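Local coordinates for DUF683-containing protein (Cyanothece, PDB 3CSX) that is a metalloprotein of the DUF683 family associated with nitrogen fixation, of unknown molecular function, at residues 20-31 against 62-73. Sequence-based numbering, arbitrary orientation.
Sequences LKKKVRKLNSKA and IFRELDQLKKKL
Leu-27, Leu-66 and Leu-69 interlock at the centre of this contact, each a knob in a hole of the facing helix. Leu-27 sits among Ile-62, Glu-65, Leu-66 and Leu-69. Its CG lies trans to the backbone N (chi1 -164°), and Leu-27 CD2 reaches the backbone of the other helix, 3.7 Å from Leu-66 CA. Leu-66 fills the return hole formed by Val-24, Leu-27, Asn-28 and Ala-31. Its two methyls split the work: CD1 lies by the carbonyl of Val-24, while Leu-66 CD2 touches Asn-28 ND2 at 3.5 Å. Leu-69 differs in rotamer. Its CG stands beside the backbone N (chi1 -69°), which turns CD1 to the CE of Lys-23 and CD2 to Leu-20 CD1. Leu-69 CB packs against Val-24 CG2 at 3.7 Å. Leu-20 and Leu-73 lie antiparallel, side by side, with Leu-20 CD2 3.5 Å from Leu-73 CA. At the other end Ala-31 CB sits over one face of the Phe-63 ring, a CH-pi contact 3.9 Å from the centroid.

Polar groups keep to the margins. The Lys-23 chain passes over Leu-69 before Lys-23 NZ gives a hydrogen bond to a water at 2.7 Å, and that water donates to Glu-65 OE2. On another edge Lys-70 CE lies against Val-24 CG1 at 3.8 Å.

The segments belong to the antiparallel helices 14-44 and 52-77, which form a helical hairpin consistent with the Rop-like family. Gln-68 hydrogen-bonds Gln-33 of the second subunit. No direct hydrogen bond or salt bridge joins the two segments, so their pairing rests chiefly on interlocked aliphatic side chains, with a water-mediated polar link at the margin.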
ATOM      1  N   LEU B  20       4.239 -14.249   5.268  1.00 27.97           N
ATOM      2  CA  LEU B  20       3.803 -12.847   5.170  1.00 27.86           C
ATOM      3  C   LEU B  20       2.793 -12.532   6.274  1.00 28.36           C
ATOM      4  O   LEU B  20       2.897 -11.495   6.937  1.00 27.69           O
ATOM      5  CB  LEU B  20       3.188 -12.567   3.785  1.00 28.40           C
ATOM      6  CG  LEU B  20       2.687 -11.145   3.466  1.00 28.09           C
ATOM      7  CD1 LEU B  20       3.757 -10.079   3.721  1.00 25.98           C
ATOM      8  CD2 LEU B  20       2.226 -11.054   2.030  1.00 27.28           C
ATOM      9  N   LYS B  21       1.842 -13.441   6.493  1.00 28.31           N
ATOM     10  CA  LYS B  21       0.924 -13.324   7.642  1.00 28.51           C
ATOM     11  C   LYS B  21       1.644 -13.094   8.950  1.00 28.83           C
ATOM     12  O   LYS B  21       1.201 -12.277   9.776  1.00 28.50           O
ATOM     13  CB  LYS B  21       0.026 -14.566   7.776  1.00 29.14           C
ATOM     14  CG  LYS B  21      -1.026 -14.686   6.719  1.00 31.63           C
ATOM     15  CD  LYS B  21      -2.217 -15.552   7.176  1.00 34.94           C
ATOM     16  CE  LYS B  21      -3.385 -15.381   6.202  1.00 37.57           C
ATOM     17  NZ  LYS B  21      -4.718 -15.748   6.781  1.00 41.52           N
ATOM     18  N   LYS B  22       2.752 -13.818   9.143  1.00 29.13           N
ATOM     19  CA  LYS B  22       3.562 -13.733  10.352  1.00 29.33           C
ATOM     20  C   LYS B  22       4.249 -12.369  10.477  1.00 28.68           C
ATOM     21  O   LYS B  22       4.301 -11.778  11.554  1.00 28.15           O
ATOM     22  CB  LYS B  22       4.603 -14.869  10.361  1.00 29.96           C
ATOM     23  CG  LYS B  22       5.458 -14.961  11.643  1.00 33.87           C
ATOM     24  CD  LYS B  22       4.666 -15.595  12.803  1.00 37.77           C
ATOM     25  CE  LYS B  22       5.182 -15.117  14.161  1.00 37.07           C
ATOM     26  NZ  LYS B  22       6.601 -14.673  14.090  1.00 38.96           N
ATOM     27  N   LYS B  23       4.780 -11.889   9.359  1.00 26.65           N
ATOM     28  CA  LYS B  23       5.441 -10.610   9.298  1.00 25.67           C
ATOM     29  C   LYS B  23       4.409  -9.524   9.600  1.00 24.94           C
ATOM     30  O   LYS B  23       4.669  -8.600  10.370  1.00 24.89           O
ATOM     31  CB  LYS B  23       6.013 -10.434   7.894  1.00 25.53           C
ATOM     32  CG  LYS B  23       6.812  -9.176   7.653  1.00 24.34           C
ATOM     33  CD  LYS B  23       7.359  -9.222   6.245  1.00 24.20           C
ATOM     34  CE  LYS B  23       8.045  -7.912   5.839  1.00 22.24           C
ATOM     35  NZ  LYS B  23       9.242  -7.555   6.706  1.00 20.93           N
ATOM     36  N   VAL B  24       3.240  -9.637   8.985  1.00 25.23           N
ATOM     37  CA  VAL B  24       2.209  -8.637   9.176  1.00 24.86           C
ATOM     38  C   VAL B  24       1.809  -8.555  10.639  1.00 25.97           C
ATOM     39  O   VAL B  24       1.661  -7.468  11.174  1.00 26.03           O
ATOM     40  CB  VAL B  24       1.005  -8.854   8.253  1.00 24.60           C
ATOM     41  CG1 VAL B  24      -0.234  -8.108   8.775  1.00 23.47           C
ATOM     42  CG2 VAL B  24       1.342  -8.430   6.836  1.00 22.34           C
ATOM     43  N   ARG B  25       1.632  -9.702  11.293  1.00 27.95           N
ATOM     44  CA  ARG B  25       1.278  -9.709  12.719  1.00 28.38           C
ATOM     45  C   ARG B  25       2.329  -9.077  13.621  1.00 27.97           C
ATOM     46  O   ARG B  25       1.983  -8.335  14.513  1.00 28.43           O
ATOM     47  CB  ARG B  25       0.964 -11.134  13.198  1.00 29.40           C
ATOM     48  CG  ARG B  25       0.518 -11.196  14.649  1.00 31.09           C
ATOM     49  CD  ARG B  25       0.428 -12.641  15.107  1.00 36.43           C
ATOM     50  NE  ARG B  25      -0.392 -12.775  16.314  1.00 42.13           N
ATOM     51  CZ  ARG B  25      -1.717 -12.900  16.325  1.00 43.74           C
ATOM     52  NH1 ARG B  25      -2.405 -12.890  15.191  1.00 46.15           N
ATOM     53  NH2 ARG B  25      -2.361 -13.025  17.484  1.00 46.25           N
ATOM     54  N   LYS B  26       3.618  -9.382  13.441  1.00 28.07           N
ATOM     55  CA  LYS B  26       4.623  -8.690  14.247  1.00 27.98           C
ATOM     56  C   LYS B  26       4.635  -7.154  14.043  1.00 26.55           C
ATOM     57  O   LYS B  26       4.817  -6.348  14.994  1.00 26.07           O
ATOM     58  CB  LYS B  26       6.018  -9.310  14.047  1.00 28.73           C
ATOM     59  CG  LYS B  26       6.121 -10.751  14.581  1.00 31.21           C
ATOM     60  CD  LYS B  26       7.459 -11.401  14.212  1.00 31.02           C
ATOM     61  CE  LYS B  26       8.564 -11.071  15.240  1.00 36.91           C
ATOM     62  NZ  LYS B  26       8.777 -12.245  16.144  1.00 40.11           N
ATOM     63  N   LEU B  27       4.450  -6.744  12.793  1.00 25.25           N
ATOM     64  CA  LEU B  27       4.463  -5.348  12.458  1.00 23.94           C
ATOM     65  C   LEU B  27       3.217  -4.635  12.973  1.00 23.57           C
ATOM     66  O   LEU B  27       3.286  -3.475  13.363  1.00 22.33           O
ATOM     67  CB  LEU B  27       4.558  -5.169  10.948  1.00 23.21           C
ATOM     68  CG  LEU B  27       4.967  -3.779  10.488  1.00 24.88           C
ATOM     69  CD1 LEU B  27       6.365  -3.384  11.029  1.00 24.53           C
ATOM     70  CD2 LEU B  27       4.922  -3.780   8.943  1.00 24.76           C
ATOM     71  N   ASN B  28       2.092  -5.335  12.988  1.00 23.10           N
ATOM     72  CA  ASN B  28       0.853  -4.727  13.499  1.00 24.59           C
ATOM     73  C   ASN B  28       1.041  -4.346  14.964  1.00 24.77           C
ATOM     74  O   ASN B  28       0.593  -3.287  15.380  1.00 24.19           O
ATOM     75  CB  ASN B  28      -0.353  -5.641  13.246  1.00 25.63           C
ATOM     76  CG  ASN B  28      -1.670  -4.965  13.531  1.00 30.31           C
ATOM     77  OD1 ASN B  28      -2.333  -5.292  14.505  1.00 36.96           O
ATOM     78  ND2 ASN B  28      -2.054  -4.011  12.697  1.00 34.00           N
ATOM     79  N   SER B  29       1.792  -5.171  15.719  1.00 25.01           N
ATOM     80  CA  SER B  29       2.126  -4.858  17.113  1.00 25.08           C
ATOM     81  C   SER B  29       2.988  -3.630  17.256  1.00 23.91           C
ATOM     82  O   SER B  29       2.701  -2.789  18.111  1.00 23.37           O
ATOM     83  CB  SER B  29       2.803  -6.048  17.803  1.00 26.09           C
ATOM     84  OG  SER B  29       1.975  -7.176  17.686  1.00 30.09           O
ATOM     85  N   LYS B  30       4.020  -3.512  16.395  1.00 23.33           N
ATOM     86  CA  LYS B  30       4.937  -2.402  16.432  1.00 22.82           C
ATOM     87  C   LYS B  30       4.202  -1.122  16.048  1.00 21.24           C
ATOM     88  O   LYS B  30       4.436  -0.062  16.619  1.00 20.47           O
ATOM     89  CB  LYS B  30       6.086  -2.610  15.449  1.00 23.22           C
ATOM     90  CG  LYS B  30       7.185  -3.609  15.886  1.00 27.30           C
ATOM     91  CD  LYS B  30       7.766  -3.263  17.245  1.00 32.92           C
ATOM     92  CE  LYS B  30       8.864  -2.213  17.148  1.00 37.72           C
ATOM     93  NZ  LYS B  30       9.580  -2.064  18.450  1.00 39.27           N
ATOM     94  N   ALA B  31       3.296  -1.254  15.090  1.00 20.07           N
ATOM     95  CA  ALA B  31       2.485  -0.118  14.628  1.00 20.42           C
ATOM     96  C   ALA B  31       1.606   0.373  15.752  1.00 20.35           C
ATOM     97  O   ALA B  31       1.541   1.570  16.001  1.00 20.33           O
ATOM     98  CB  ALA B  31       1.631  -0.522  13.455  1.00 20.00           C
ATOM     99  N   ILE B  62       5.846   3.281   9.607  1.00 19.06           N
ATOM    100  CA  ILE B  62       5.446   1.967   9.996  1.00 18.88           C
ATOM    101  C   ILE B  62       4.031   1.607   9.459  1.00 17.45           C
ATOM    102  O   ILE B  62       3.798   0.516   8.954  1.00 15.93           O
ATOM    103  CB  ILE B  62       5.639   1.728  11.559  1.00 19.99           C
ATOM    104  CG1 ILE B  62       5.435   0.252  11.918  1.00 21.94           C
ATOM    105  CG2 ILE B  62       4.781   2.629  12.436  1.00 21.82           C
ATOM    106  CD1 ILE B  62       4.055  -0.217  11.790  1.00 29.98           C
ATOM    107  N   PHE B  63       3.096   2.532   9.552  1.00 18.21           N
ATOM    108  CA  PHE B  63       1.760   2.255   8.989  1.00 17.68           C
ATOM    109  C   PHE B  63       1.767   2.137   7.488  1.00 17.03           C
ATOM    110  O   PHE B  63       1.014   1.329   6.912  1.00 17.19           O
ATOM    111  CB  PHE B  63       0.735   3.271   9.506  1.00 17.31           C
ATOM    112  CG  PHE B  63       0.200   2.923  10.872  1.00 18.50           C
ATOM    113  CD1 PHE B  63      -0.864   2.021  11.005  1.00 19.90           C
ATOM    114  CD2 PHE B  63       0.760   3.470  12.023  1.00 16.90           C
ATOM    115  CE1 PHE B  63      -1.362   1.688  12.270  1.00 18.73           C
ATOM    116  CE2 PHE B  63       0.286   3.114  13.300  1.00 18.24           C
ATOM    117  CZ  PHE B  63      -0.777   2.243  13.416  1.00 19.50           C
ATOM    118  N   ARG B  64       2.647   2.894   6.826  1.00 17.60           N
ATOM    119  CA  ARG B  64       2.773   2.748   5.373  1.00 18.43           C
ATOM    120  C   ARG B  64       3.292   1.376   5.043  1.00 17.66           C
ATOM    121  O   ARG B  64       2.790   0.711   4.134  1.00 17.26           O
ATOM    122  CB  ARG B  64       3.729   3.777   4.763  1.00 18.16           C
ATOM    123  CG  ARG B  64       3.807   3.606   3.230  1.00 23.66           C
ATOM    124  CD  ARG B  64       4.695   4.662   2.652  1.00 30.14           C
ATOM    125  NE  ARG B  64       4.878   4.550   1.195  1.00 38.64           N
ATOM    126  CZ  ARG B  64       3.970   4.888   0.268  1.00 39.85           C
ATOM    127  NH1 ARG B  64       2.774   5.349   0.606  1.00 41.16           N
ATOM    128  NH2 ARG B  64       4.262   4.741  -1.017  1.00 41.89           N
ATOM    129  N   GLU B  65       4.335   0.938   5.762  1.00 16.84           N
ATOM    130  CA  GLU B  65       4.855  -0.406   5.475  1.00 15.94           C
ATOM    131  C   GLU B  65       3.780  -1.475   5.751  1.00 16.15           C
ATOM    132  O   GLU B  65       3.591  -2.452   5.000  1.00 15.80           O
ATOM    133  CB  GLU B  65       6.140  -0.698   6.280  1.00 16.09           C
ATOM    134  CG  GLU B  65       6.810  -1.999   5.779  1.00 18.18           C
ATOM    135  CD  GLU B  65       7.782  -2.614   6.791  1.00 22.08           C
ATOM    136  OE1 GLU B  65       7.909  -2.066   7.898  1.00 19.74           O
ATOM    137  OE2 GLU B  65       8.426  -3.637   6.455  1.00 25.22           O
ATOM    138  N   LEU B  66       3.101  -1.323   6.863  1.00 16.85           N
ATOM    139  CA  LEU B  66       2.052  -2.257   7.211  1.00 17.61           C
ATOM    140  C   LEU B  66       0.968  -2.336   6.129  1.00 17.89           C
ATOM    141  O   LEU B  66       0.487  -3.427   5.791  1.00 17.42           O
ATOM    142  CB  LEU B  66       1.442  -1.875   8.564  1.00 17.81           C
ATOM    143  CG  LEU B  66       0.404  -2.853   9.135  1.00 18.35           C
ATOM    144  CD1 LEU B  66       0.937  -4.269   9.363  1.00 21.31           C
ATOM    145  CD2 LEU B  66      -0.121  -2.217  10.458  1.00 18.75           C
ATOM    146  N   ASP B  67       0.584  -1.185   5.606  1.00 18.45           N
ATOM    147  CA  ASP B  67      -0.495  -1.108   4.581  1.00 19.10           C
ATOM    148  C   ASP B  67      -0.002  -1.791   3.301  1.00 19.92           C
ATOM    149  O   ASP B  67      -0.708  -2.580   2.712  1.00 20.14           O
ATOM    150  CB  ASP B  67      -0.798   0.364   4.317  1.00 18.89           C
ATOM    151  CG  ASP B  67      -2.043   0.593   3.440  1.00 20.67           C
ATOM    152  OD1 ASP B  67      -2.992  -0.214   3.461  1.00 26.51           O
ATOM    153  OD2 ASP B  67      -2.034   1.620   2.746  1.00 22.78           O
ATOM    154  N   GLN B  68       1.242  -1.530   2.903  1.00 19.54           N
ATOM    155  CA  GLN B  68       1.803  -2.240   1.743  1.00 20.64           C
ATOM    156  C   GLN B  68       1.765  -3.741   1.901  1.00 19.34           C
ATOM    157  O   GLN B  68       1.439  -4.462   0.962  1.00 18.38           O
ATOM    158  CB  GLN B  68       3.263  -1.813   1.441  1.00 20.23           C
ATOM    159  CG  GLN B  68       3.413  -0.352   1.089  1.00 24.05           C
ATOM    160  CD  GLN B  68       3.146  -0.030  -0.385  1.00 27.96           C
ATOM    161  OE1 GLN B  68       2.542  -0.807  -1.094  1.00 28.96           O
ATOM    162  NE2 GLN B  68       3.613   1.143  -0.836  1.00 31.64           N
ATOM    163  N   LEU B  69       2.110  -4.239   3.090  1.00 20.05           N
ATOM    164  CA  LEU B  69       2.179  -5.671   3.255  1.00 20.31           C
ATOM    165  C   LEU B  69       0.772  -6.271   3.270  1.00 20.42           C
ATOM    166  O   LEU B  69       0.524  -7.331   2.691  1.00 20.60           O
ATOM    167  CB  LEU B  69       2.960  -6.016   4.519  1.00 20.28           C
ATOM    168  CG  LEU B  69       4.457  -5.712   4.478  1.00 20.56           C
ATOM    169  CD1 LEU B  69       5.007  -5.968   5.895  1.00 21.98           C
ATOM    170  CD2 LEU B  69       5.167  -6.574   3.410  1.00 20.60           C
ATOM    171  N   LYS B  70      -0.151  -5.564   3.908  1.00 20.26           N
ATOM    172  CA  LYS B  70      -1.532  -6.031   3.938  1.00 21.34           C
ATOM    173  C   LYS B  70      -2.151  -6.131   2.546  1.00 21.59           C
ATOM    174  O   LYS B  70      -2.773  -7.140   2.204  1.00 22.69           O
ATOM    175  CB  LYS B  70      -2.367  -5.183   4.909  1.00 21.27           C
ATOM    176  CG  LYS B  70      -2.134  -5.625   6.342  1.00 21.56           C
ATOM    177  CD  LYS B  70      -2.929  -4.797   7.328  1.00 25.82           C
ATOM    178  CE  LYS B  70      -2.502  -5.085   8.762  1.00 27.01           C
ATOM    179  NZ  LYS B  70      -3.555  -4.562   9.694  1.00 29.68           N
ATOM    180  N   LYS B  71      -1.951  -5.097   1.743  1.00 22.04           N
ATOM    181  CA  LYS B  71      -2.376  -5.085   0.331  1.00 23.02           C
ATOM    182  C   LYS B  71      -1.698  -6.188  -0.489  1.00 23.84           C
ATOM    183  O   LYS B  71      -2.360  -6.837  -1.287  1.00 22.75           O
ATOM    184  CB  LYS B  71      -2.101  -3.717  -0.293  1.00 22.74           C
ATOM    185  CG  LYS B  71      -3.036  -2.626   0.258  1.00 24.93           C
ATOM    186  CD  LYS B  71      -2.597  -1.198  -0.104  1.00 25.51           C
ATOM    187  CE  LYS B  71      -3.812  -0.234  -0.128  1.00 28.68           C
ATOM    188  NZ  LYS B  71      -4.807  -0.518   0.986  1.00 32.60           N
ATOM    189  N   LYS B  72      -0.386  -6.384  -0.289  1.00 22.81           N
ATOM    190  CA  LYS B  72       0.342  -7.492  -0.924  1.00 24.06           C
ATOM    191  C   LYS B  72      -0.282  -8.835  -0.543  1.00 24.49           C
ATOM    192  O   LYS B  72      -0.531  -9.677  -1.421  1.00 23.76           O
ATOM    193  CB  LYS B  72       1.848  -7.476  -0.545  1.00 24.09           C
ATOM    194  CG  LYS B  72       2.697  -8.438  -1.385  1.00 25.39           C
ATOM    195  CD  LYS B  72       4.193  -8.226  -1.214  1.00 23.65           C
ATOM    196  CE  LYS B  72       4.727  -8.812   0.121  1.00 23.34           C
ATOM    197  NZ  LYS B  72       6.169  -8.472   0.255  1.00 23.13           N
ATOM    198  N   LEU B  73      -0.533  -9.025   0.759  1.00 26.09           N
ATOM    199  CA  LEU B  73      -1.142 -10.274   1.267  1.00 27.24           C
ATOM    200  C   LEU B  73      -2.462 -10.569   0.563  1.00 28.68           C
ATOM    201  O   LEU B  73      -2.676 -11.682   0.063  1.00 29.00           O
ATOM    202  CB  LEU B  73      -1.343 -10.234   2.786  1.00 27.21           C
ATOM    203  CG  LEU B  73      -2.054 -11.441   3.443  1.00 27.25           C
ATOM    204  CD1 LEU B  73      -1.274 -12.722   3.198  1.00 27.50           C
ATOM    205  CD2 LEU B  73      -2.239 -11.225   4.924  1.00 27.26           C
TER
HETATM  206  O   HOH W   1       7.949  -6.058   8.559  1.00 29.95           O